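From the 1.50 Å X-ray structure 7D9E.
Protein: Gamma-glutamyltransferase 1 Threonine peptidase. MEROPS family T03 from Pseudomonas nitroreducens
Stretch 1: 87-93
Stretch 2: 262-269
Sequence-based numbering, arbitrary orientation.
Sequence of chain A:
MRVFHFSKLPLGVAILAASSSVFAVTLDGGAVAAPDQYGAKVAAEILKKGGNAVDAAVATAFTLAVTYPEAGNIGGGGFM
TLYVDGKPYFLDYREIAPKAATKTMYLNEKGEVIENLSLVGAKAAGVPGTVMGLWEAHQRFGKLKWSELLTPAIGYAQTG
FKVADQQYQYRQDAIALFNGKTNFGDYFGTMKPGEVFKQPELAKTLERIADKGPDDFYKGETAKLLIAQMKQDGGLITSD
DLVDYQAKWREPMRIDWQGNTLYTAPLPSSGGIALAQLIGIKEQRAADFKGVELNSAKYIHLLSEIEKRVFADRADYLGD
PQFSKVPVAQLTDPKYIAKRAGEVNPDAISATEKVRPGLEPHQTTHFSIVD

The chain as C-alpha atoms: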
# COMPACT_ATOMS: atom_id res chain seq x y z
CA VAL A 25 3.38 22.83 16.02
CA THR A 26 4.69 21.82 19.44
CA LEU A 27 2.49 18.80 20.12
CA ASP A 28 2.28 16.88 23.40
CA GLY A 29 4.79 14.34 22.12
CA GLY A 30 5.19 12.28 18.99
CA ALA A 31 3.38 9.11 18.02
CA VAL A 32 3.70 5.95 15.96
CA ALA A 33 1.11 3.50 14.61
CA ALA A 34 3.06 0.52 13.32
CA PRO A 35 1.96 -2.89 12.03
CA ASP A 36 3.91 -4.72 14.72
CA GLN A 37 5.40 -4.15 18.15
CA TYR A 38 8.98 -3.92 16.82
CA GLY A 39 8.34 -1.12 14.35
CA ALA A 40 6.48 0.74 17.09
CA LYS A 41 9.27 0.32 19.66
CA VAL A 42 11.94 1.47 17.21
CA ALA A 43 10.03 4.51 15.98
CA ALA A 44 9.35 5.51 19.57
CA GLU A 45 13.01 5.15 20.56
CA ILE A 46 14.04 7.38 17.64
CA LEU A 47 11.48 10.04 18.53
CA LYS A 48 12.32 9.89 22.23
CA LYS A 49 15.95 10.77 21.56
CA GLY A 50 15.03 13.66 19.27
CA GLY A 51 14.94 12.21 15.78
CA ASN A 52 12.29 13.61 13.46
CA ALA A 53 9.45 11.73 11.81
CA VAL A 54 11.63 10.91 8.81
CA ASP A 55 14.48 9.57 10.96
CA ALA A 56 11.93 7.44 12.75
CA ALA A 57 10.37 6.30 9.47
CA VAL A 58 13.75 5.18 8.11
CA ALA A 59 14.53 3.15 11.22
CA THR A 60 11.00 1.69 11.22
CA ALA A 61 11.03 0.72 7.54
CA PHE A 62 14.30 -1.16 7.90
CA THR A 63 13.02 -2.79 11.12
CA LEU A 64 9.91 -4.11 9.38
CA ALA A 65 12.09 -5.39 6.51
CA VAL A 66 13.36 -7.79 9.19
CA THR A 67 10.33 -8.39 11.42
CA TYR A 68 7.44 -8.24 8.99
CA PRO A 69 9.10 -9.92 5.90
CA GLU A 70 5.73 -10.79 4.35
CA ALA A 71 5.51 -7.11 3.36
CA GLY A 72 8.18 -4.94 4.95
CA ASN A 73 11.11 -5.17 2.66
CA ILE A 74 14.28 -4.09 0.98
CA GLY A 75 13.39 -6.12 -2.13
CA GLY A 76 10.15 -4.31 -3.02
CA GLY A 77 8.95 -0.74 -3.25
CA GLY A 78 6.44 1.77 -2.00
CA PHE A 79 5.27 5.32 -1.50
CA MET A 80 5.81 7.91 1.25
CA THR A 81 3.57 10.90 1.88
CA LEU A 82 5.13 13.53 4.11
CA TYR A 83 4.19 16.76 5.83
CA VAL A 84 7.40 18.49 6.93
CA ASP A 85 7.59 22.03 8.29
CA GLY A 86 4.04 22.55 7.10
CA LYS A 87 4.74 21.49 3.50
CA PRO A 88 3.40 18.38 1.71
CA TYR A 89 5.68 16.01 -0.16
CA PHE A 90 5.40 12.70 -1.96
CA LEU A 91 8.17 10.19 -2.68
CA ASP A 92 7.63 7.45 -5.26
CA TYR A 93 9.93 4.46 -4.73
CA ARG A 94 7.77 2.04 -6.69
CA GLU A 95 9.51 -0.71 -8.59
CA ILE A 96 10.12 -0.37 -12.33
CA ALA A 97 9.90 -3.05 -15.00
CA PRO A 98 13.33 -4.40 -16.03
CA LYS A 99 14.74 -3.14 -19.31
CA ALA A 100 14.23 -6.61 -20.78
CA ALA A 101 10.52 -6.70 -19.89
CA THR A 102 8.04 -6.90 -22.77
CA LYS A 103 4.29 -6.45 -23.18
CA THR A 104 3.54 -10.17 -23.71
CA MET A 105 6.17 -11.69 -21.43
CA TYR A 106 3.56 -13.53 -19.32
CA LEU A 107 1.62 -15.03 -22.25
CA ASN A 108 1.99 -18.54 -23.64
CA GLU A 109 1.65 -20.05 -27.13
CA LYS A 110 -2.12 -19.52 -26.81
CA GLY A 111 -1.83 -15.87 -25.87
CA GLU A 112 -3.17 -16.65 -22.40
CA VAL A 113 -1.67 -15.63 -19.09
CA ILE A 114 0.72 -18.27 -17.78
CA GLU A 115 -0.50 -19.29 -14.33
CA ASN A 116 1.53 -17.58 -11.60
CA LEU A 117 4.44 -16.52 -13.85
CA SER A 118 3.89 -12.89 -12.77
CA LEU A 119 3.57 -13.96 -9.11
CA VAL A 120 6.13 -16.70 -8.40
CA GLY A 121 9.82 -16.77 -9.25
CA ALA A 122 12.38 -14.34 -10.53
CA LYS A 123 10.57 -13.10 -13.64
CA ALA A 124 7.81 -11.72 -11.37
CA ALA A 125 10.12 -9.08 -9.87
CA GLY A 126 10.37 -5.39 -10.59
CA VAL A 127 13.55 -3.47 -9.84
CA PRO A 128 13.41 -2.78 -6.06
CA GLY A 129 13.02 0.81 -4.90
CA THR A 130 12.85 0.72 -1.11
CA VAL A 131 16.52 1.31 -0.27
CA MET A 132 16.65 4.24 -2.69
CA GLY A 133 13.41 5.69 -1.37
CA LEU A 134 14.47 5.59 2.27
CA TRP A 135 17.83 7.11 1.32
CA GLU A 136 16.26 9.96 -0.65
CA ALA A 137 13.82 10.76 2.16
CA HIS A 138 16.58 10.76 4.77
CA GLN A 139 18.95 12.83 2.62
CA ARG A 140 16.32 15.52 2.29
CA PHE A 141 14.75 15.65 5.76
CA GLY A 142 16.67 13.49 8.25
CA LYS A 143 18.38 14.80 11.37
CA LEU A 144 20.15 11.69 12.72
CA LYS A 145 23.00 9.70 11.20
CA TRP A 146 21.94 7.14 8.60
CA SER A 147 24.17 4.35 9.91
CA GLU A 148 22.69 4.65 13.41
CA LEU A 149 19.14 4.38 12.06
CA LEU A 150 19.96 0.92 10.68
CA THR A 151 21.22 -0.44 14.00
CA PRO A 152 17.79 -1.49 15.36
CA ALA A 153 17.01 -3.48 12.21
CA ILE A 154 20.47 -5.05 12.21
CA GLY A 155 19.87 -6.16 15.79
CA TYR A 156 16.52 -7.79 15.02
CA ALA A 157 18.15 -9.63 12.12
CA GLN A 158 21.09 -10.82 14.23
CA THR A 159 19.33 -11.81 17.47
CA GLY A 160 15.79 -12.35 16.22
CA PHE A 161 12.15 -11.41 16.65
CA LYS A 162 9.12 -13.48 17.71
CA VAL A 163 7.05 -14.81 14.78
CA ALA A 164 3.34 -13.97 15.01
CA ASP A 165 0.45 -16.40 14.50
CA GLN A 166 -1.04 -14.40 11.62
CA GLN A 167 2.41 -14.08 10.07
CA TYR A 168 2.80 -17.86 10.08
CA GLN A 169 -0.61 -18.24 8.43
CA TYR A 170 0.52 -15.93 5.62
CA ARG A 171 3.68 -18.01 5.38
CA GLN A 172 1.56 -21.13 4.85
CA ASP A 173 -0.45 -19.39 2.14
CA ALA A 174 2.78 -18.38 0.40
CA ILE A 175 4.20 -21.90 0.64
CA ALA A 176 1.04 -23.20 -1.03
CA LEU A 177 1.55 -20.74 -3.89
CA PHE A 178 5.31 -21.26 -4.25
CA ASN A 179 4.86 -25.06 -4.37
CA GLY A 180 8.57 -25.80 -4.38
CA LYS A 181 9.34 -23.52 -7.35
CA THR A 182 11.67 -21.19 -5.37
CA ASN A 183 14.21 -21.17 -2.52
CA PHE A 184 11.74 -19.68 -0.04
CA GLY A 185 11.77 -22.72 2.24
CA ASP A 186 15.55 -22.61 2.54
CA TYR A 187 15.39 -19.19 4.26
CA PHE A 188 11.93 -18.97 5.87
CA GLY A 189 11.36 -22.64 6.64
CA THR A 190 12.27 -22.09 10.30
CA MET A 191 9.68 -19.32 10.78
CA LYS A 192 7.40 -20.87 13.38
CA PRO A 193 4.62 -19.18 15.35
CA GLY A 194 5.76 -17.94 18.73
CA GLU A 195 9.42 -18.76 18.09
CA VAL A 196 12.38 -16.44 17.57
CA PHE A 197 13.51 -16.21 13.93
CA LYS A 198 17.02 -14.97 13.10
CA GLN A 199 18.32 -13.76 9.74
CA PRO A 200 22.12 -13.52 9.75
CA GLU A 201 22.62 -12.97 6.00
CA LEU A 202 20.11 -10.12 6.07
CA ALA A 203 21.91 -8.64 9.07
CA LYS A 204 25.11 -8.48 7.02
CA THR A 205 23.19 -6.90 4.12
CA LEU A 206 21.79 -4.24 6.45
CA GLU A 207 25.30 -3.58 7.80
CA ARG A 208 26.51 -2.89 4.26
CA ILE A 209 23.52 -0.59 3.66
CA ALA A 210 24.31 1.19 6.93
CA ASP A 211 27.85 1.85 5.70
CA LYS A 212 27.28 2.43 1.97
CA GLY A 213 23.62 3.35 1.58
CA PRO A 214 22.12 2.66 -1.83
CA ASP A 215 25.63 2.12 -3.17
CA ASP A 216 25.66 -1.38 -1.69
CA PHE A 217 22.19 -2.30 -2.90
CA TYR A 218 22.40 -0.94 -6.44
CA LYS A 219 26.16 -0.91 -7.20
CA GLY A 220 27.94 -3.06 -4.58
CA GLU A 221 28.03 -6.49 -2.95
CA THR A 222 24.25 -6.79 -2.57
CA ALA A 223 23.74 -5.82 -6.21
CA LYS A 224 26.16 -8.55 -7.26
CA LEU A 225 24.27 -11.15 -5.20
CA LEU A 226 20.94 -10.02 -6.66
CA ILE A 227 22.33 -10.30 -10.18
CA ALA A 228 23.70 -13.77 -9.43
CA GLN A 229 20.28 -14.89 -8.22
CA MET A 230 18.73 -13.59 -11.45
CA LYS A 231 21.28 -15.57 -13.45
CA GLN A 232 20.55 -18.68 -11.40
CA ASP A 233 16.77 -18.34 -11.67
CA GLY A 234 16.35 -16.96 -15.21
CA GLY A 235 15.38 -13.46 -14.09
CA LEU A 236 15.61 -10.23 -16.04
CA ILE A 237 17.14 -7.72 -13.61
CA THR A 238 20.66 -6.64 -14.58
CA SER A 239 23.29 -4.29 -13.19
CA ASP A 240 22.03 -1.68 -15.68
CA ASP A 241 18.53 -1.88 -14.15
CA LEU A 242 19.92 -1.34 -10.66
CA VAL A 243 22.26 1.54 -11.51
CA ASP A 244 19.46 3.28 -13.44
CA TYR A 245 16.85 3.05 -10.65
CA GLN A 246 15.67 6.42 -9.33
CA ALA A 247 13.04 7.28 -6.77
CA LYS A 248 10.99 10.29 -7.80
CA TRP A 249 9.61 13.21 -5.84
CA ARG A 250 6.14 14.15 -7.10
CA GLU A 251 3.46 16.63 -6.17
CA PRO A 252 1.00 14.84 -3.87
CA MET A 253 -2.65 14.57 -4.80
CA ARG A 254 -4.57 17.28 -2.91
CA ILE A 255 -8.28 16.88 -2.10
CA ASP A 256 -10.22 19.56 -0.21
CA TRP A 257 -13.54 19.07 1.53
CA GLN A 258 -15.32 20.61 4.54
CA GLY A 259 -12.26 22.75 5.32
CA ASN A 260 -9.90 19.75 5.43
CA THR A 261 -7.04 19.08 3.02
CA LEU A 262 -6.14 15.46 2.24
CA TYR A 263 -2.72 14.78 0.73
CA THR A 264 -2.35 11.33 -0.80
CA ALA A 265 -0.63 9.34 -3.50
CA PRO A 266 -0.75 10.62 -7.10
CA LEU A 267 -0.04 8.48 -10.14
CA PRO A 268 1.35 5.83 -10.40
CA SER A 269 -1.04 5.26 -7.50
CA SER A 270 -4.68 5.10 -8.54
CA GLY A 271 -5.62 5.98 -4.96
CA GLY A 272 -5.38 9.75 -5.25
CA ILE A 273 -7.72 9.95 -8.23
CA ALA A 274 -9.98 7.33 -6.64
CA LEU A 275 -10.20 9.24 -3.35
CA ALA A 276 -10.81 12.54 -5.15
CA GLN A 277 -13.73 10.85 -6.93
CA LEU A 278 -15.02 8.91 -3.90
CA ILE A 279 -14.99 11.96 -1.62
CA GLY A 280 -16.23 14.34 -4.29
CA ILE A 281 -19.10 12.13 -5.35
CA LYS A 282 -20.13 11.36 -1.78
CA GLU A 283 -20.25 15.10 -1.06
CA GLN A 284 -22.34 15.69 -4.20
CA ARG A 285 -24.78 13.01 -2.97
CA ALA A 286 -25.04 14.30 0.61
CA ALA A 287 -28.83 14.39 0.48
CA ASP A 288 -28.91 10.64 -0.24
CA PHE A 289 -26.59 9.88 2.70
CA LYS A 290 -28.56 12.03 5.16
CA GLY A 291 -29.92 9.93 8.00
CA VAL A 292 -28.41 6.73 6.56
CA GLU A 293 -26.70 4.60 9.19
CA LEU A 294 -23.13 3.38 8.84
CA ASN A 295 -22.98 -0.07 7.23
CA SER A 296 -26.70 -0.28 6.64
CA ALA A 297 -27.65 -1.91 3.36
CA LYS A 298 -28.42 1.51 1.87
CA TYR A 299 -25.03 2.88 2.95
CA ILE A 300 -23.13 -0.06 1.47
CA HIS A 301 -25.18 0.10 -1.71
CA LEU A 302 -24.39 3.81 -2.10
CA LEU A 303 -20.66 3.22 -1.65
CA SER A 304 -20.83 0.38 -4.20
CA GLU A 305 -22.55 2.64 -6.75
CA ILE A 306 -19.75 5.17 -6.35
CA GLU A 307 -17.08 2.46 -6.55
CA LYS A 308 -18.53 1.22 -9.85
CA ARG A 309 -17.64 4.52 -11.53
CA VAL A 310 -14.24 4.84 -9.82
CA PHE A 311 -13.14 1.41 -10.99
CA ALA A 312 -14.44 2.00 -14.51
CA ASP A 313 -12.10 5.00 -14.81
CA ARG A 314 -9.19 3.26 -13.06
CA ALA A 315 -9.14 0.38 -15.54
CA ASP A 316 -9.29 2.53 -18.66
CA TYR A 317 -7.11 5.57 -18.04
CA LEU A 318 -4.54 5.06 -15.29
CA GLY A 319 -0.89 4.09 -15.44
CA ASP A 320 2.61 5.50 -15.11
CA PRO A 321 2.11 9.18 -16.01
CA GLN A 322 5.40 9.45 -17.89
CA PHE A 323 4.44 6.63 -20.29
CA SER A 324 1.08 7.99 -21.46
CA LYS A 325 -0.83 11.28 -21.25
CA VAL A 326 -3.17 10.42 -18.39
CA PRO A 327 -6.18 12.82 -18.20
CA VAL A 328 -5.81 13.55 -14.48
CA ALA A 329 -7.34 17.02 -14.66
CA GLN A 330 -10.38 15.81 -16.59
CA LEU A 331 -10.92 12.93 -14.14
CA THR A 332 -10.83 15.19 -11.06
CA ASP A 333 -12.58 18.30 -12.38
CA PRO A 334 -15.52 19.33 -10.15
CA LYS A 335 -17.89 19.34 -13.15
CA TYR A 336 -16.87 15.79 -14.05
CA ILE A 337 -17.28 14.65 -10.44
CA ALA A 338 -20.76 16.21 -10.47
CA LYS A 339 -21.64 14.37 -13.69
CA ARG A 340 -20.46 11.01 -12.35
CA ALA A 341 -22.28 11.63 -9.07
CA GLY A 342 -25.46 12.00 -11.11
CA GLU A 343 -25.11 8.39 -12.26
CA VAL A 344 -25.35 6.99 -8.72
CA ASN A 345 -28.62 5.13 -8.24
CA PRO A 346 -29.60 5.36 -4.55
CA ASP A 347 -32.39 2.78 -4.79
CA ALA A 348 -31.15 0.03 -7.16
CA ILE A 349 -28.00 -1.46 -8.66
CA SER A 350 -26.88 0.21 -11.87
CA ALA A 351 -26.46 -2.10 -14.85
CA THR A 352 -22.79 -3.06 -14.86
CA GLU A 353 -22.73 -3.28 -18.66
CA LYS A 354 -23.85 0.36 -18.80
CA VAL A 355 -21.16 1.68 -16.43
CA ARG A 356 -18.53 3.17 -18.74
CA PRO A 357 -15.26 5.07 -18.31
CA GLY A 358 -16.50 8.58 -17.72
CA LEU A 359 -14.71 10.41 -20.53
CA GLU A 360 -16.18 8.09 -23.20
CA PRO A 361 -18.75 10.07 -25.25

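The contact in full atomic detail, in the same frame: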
# COMPACT_ATOMS: atom_id res chain seq x y z
N LYS A 87 4.74 21.62 4.95
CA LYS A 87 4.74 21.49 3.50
C LYS A 87 4.51 20.04 3.11
O LYS A 87 5.10 19.14 3.71
CB LYS A 87 6.11 21.95 2.92
CG LYS A 87 6.45 23.39 3.25
CD LYS A 87 7.93 23.74 3.01
CE LYS A 87 8.85 23.20 4.10
N PRO A 88 3.64 19.77 2.13
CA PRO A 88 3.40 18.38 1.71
C PRO A 88 4.41 17.91 0.67
O PRO A 88 4.85 18.66 -0.20
CB PRO A 88 2.00 18.47 1.07
CG PRO A 88 1.95 19.81 0.49
CD PRO A 88 2.80 20.73 1.38
N TYR A 89 4.76 16.63 0.78
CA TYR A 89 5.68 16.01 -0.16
C TYR A 89 5.24 14.59 -0.45
O TYR A 89 4.54 13.98 0.35
CB TYR A 89 7.11 15.94 0.39
CG TYR A 89 7.73 17.25 0.73
CD1 TYR A 89 7.60 17.81 2.00
CD2 TYR A 89 8.48 17.94 -0.21
CE1 TYR A 89 8.18 19.01 2.31
CE2 TYR A 89 9.05 19.15 0.09
CZ TYR A 89 8.91 19.68 1.35
OH TYR A 89 9.51 20.89 1.63
N PHE A 90 5.68 14.07 -1.59
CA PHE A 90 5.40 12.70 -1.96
C PHE A 90 6.62 12.09 -2.62
O PHE A 90 7.18 12.67 -3.56
CB PHE A 90 4.21 12.58 -2.91
CG PHE A 90 3.85 11.16 -3.23
CD1 PHE A 90 3.08 10.41 -2.35
CD2 PHE A 90 4.28 10.57 -4.39
CE1 PHE A 90 2.75 9.10 -2.64
CE2 PHE A 90 3.96 9.25 -4.67
CZ PHE A 90 3.22 8.51 -3.81
N LEU A 91 7.01 10.90 -2.16
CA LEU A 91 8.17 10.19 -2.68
C LEU A 91 7.72 8.85 -3.25
O LEU A 91 7.18 8.00 -2.53
CB LEU A 91 9.25 10.02 -1.61
CG LEU A 91 10.51 9.27 -2.06
CD1 LEU A 91 11.20 10.06 -3.16
CD2 LEU A 91 11.46 9.07 -0.89
N ASP A 92 8.01 8.65 -4.53
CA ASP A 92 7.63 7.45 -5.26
C ASP A 92 8.87 6.58 -5.37
O ASP A 92 9.83 6.94 -6.06
CB ASP A 92 7.08 7.90 -6.61
CG ASP A 92 6.91 6.76 -7.62
OD1 ASP A 92 7.38 5.62 -7.41
OD2 ASP A 92 6.24 7.03 -8.65
N TYR A 93 8.87 5.46 -4.64
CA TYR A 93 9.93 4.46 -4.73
C TYR A 93 9.33 3.11 -5.14
O TYR A 93 9.72 2.03 -4.69
CB TYR A 93 10.82 4.44 -3.48
CG TYR A 93 10.15 4.13 -2.18
CD1 TYR A 93 9.62 5.12 -1.37
CD2 TYR A 93 10.09 2.83 -1.72
CE1 TYR A 93 9.00 4.80 -0.17
CE2 TYR A 93 9.51 2.51 -0.51
CZ TYR A 93 8.99 3.51 0.26
OH TYR A 93 8.37 3.20 1.47
N LEU A 262 -6.74 16.79 2.29
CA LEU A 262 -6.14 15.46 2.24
C LEU A 262 -5.02 15.45 1.20
O LEU A 262 -5.24 15.82 0.05
CB LEU A 262 -7.19 14.41 1.84
CG LEU A 262 -6.74 13.01 1.42
CD1 LEU A 262 -5.95 12.29 2.50
CD2 LEU A 262 -7.97 12.21 0.96
N TYR A 263 -3.84 15.01 1.62
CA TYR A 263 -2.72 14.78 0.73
C TYR A 263 -2.51 13.28 0.63
O TYR A 263 -2.45 12.58 1.65
CB TYR A 263 -1.46 15.40 1.30
CG TYR A 263 -1.52 16.89 1.32
CD1 TYR A 263 -1.45 17.64 0.15
CD2 TYR A 263 -1.68 17.58 2.52
CE1 TYR A 263 -1.50 19.02 0.17
CE2 TYR A 263 -1.76 18.96 2.55
CZ TYR A 263 -1.67 19.68 1.38
OH TYR A 263 -1.73 21.06 1.42
N THR A 264 -2.45 12.78 -0.60
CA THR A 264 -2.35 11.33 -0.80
C THR A 264 -1.59 11.05 -2.09
O THR A 264 -1.05 11.96 -2.72
CB THR A 264 -3.76 10.69 -0.75
OG1 THR A 264 -3.65 9.26 -0.70
CG2 THR A 264 -4.61 11.11 -1.92
N ALA A 265 -1.54 9.78 -2.45
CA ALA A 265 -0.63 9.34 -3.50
C ALA A 265 -1.17 9.70 -4.87
O ALA A 265 -2.29 9.31 -5.21
CB ALA A 265 -0.46 7.82 -3.40
N PRO A 266 -0.39 10.40 -5.70
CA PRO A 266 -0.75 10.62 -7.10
C PRO A 266 -0.30 9.42 -7.93
O PRO A 266 0.24 8.45 -7.41
CB PRO A 266 0.06 11.86 -7.43
CG PRO A 266 1.37 11.61 -6.66
CD PRO A 266 0.94 10.97 -5.38
N LEU A 267 -0.54 9.51 -9.24
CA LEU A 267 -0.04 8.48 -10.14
C LEU A 267 1.46 8.31 -9.92
O LEU A 267 2.17 9.30 -9.74
CB LEU A 267 -0.32 8.89 -11.58
CG LEU A 267 -1.78 8.80 -12.03
CD1 LEU A 267 -1.92 9.38 -13.41
CD2 LEU A 267 -2.27 7.36 -12.01
N PRO A 268 1.97 7.07 -9.95
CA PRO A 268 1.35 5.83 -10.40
C PRO A 268 0.44 5.11 -9.40
O PRO A 268 0.06 3.97 -9.68
CB PRO A 268 2.57 4.96 -10.72
CG PRO A 268 3.55 5.37 -9.70
CD PRO A 268 3.40 6.88 -9.61
N SER A 269 0.09 5.74 -8.29
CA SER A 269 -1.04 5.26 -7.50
C SER A 269 -2.34 5.71 -8.13
O SER A 269 -2.49 6.88 -8.53
CB SER A 269 -0.99 5.74 -6.06
OG SER A 269 -2.08 5.11 -5.37

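Two prolines each place a ring carbon over the face of an aromatic ring, and the two stretches exchange roles. Pro88 of the first stretch lies over a face of the Tyr263 ring, and Pro266 of the second stretch lies over a face of the Phe90 ring. Each stretch therefore gives one proline and receives one. Both are CH-pi contacts. Pro88 CB is 3.6 Å from the centroid of the Tyr263 ring and 10° off the ring normal. Pro266 CD is 3.4 Å from the centroid of the Phe90 ring and 6° off the normal. Such small angles put each carbon almost directly above the middle of its ring, where a weakly polarised C-H can meet the pi electrons.

The two stretches run in nearly the same direction, with their end-to-end lines 18° apart. They do not pair as neighbours in a sheet. No hydrogen bond joins them, and Pro88 CA is 7.2 Å from Tyr263 CA. Phe90 CA is 7.1 Å from Ala265 CA. These gaps are filled by side chains. The first stretch is a strand, so its side chains alternate: Pro88, Phe90 and Asp92 point toward the second stretch, while Lys87 and Tyr89 point away and are not in contact.

At the Pro88 end the contact is simple. Tyr263 also points toward its partner, and Pro88 CG lies over one face of its ring, as does Pro88 CB. The closest atoms are Pro88 CG and Tyr263 CE1, at 3.6 Å. Both residues are partly exposed.

Phe90 is the centre of the contact and has the largest area covered by the other stretch. It is buried, and its chi1 is t. Its ring reaches the chain where the second stretch leaves its strand and becomes loop. Phe90 CE1 is 3.5 Å from Ala265 CB and also 3.5 Å from Ala265 CA, so the ring packs against the backbone as well as the methyl group. Phe90 CD2 is 3.5 Å from Pro266 CD, the same carbon that lies over the ring.

Asp92 closes the contact with a different kind of approach. Its OD2 is 3.0 Å from Pro268 CD. This is close for an oxygen and a carbon, but it is not a hydrogen bond of the usual kind, because a proline ring carbon has no N-H or O-H to give. Asp92 OD2 has a hydrogen bond elsewhere in the structure.

Pro268 follows a cis peptide bond, which bends the chain after Leu267. Leu267 itself points away from the first stretch. The bend is accompanied by a hydrogen bond within the loop, from Ser269 N to Pro266 O at 2.9 Å. Ser269 makes no contact with the first stretch. Its side chain caps a backbone N just past the stretch, ahead of a helix.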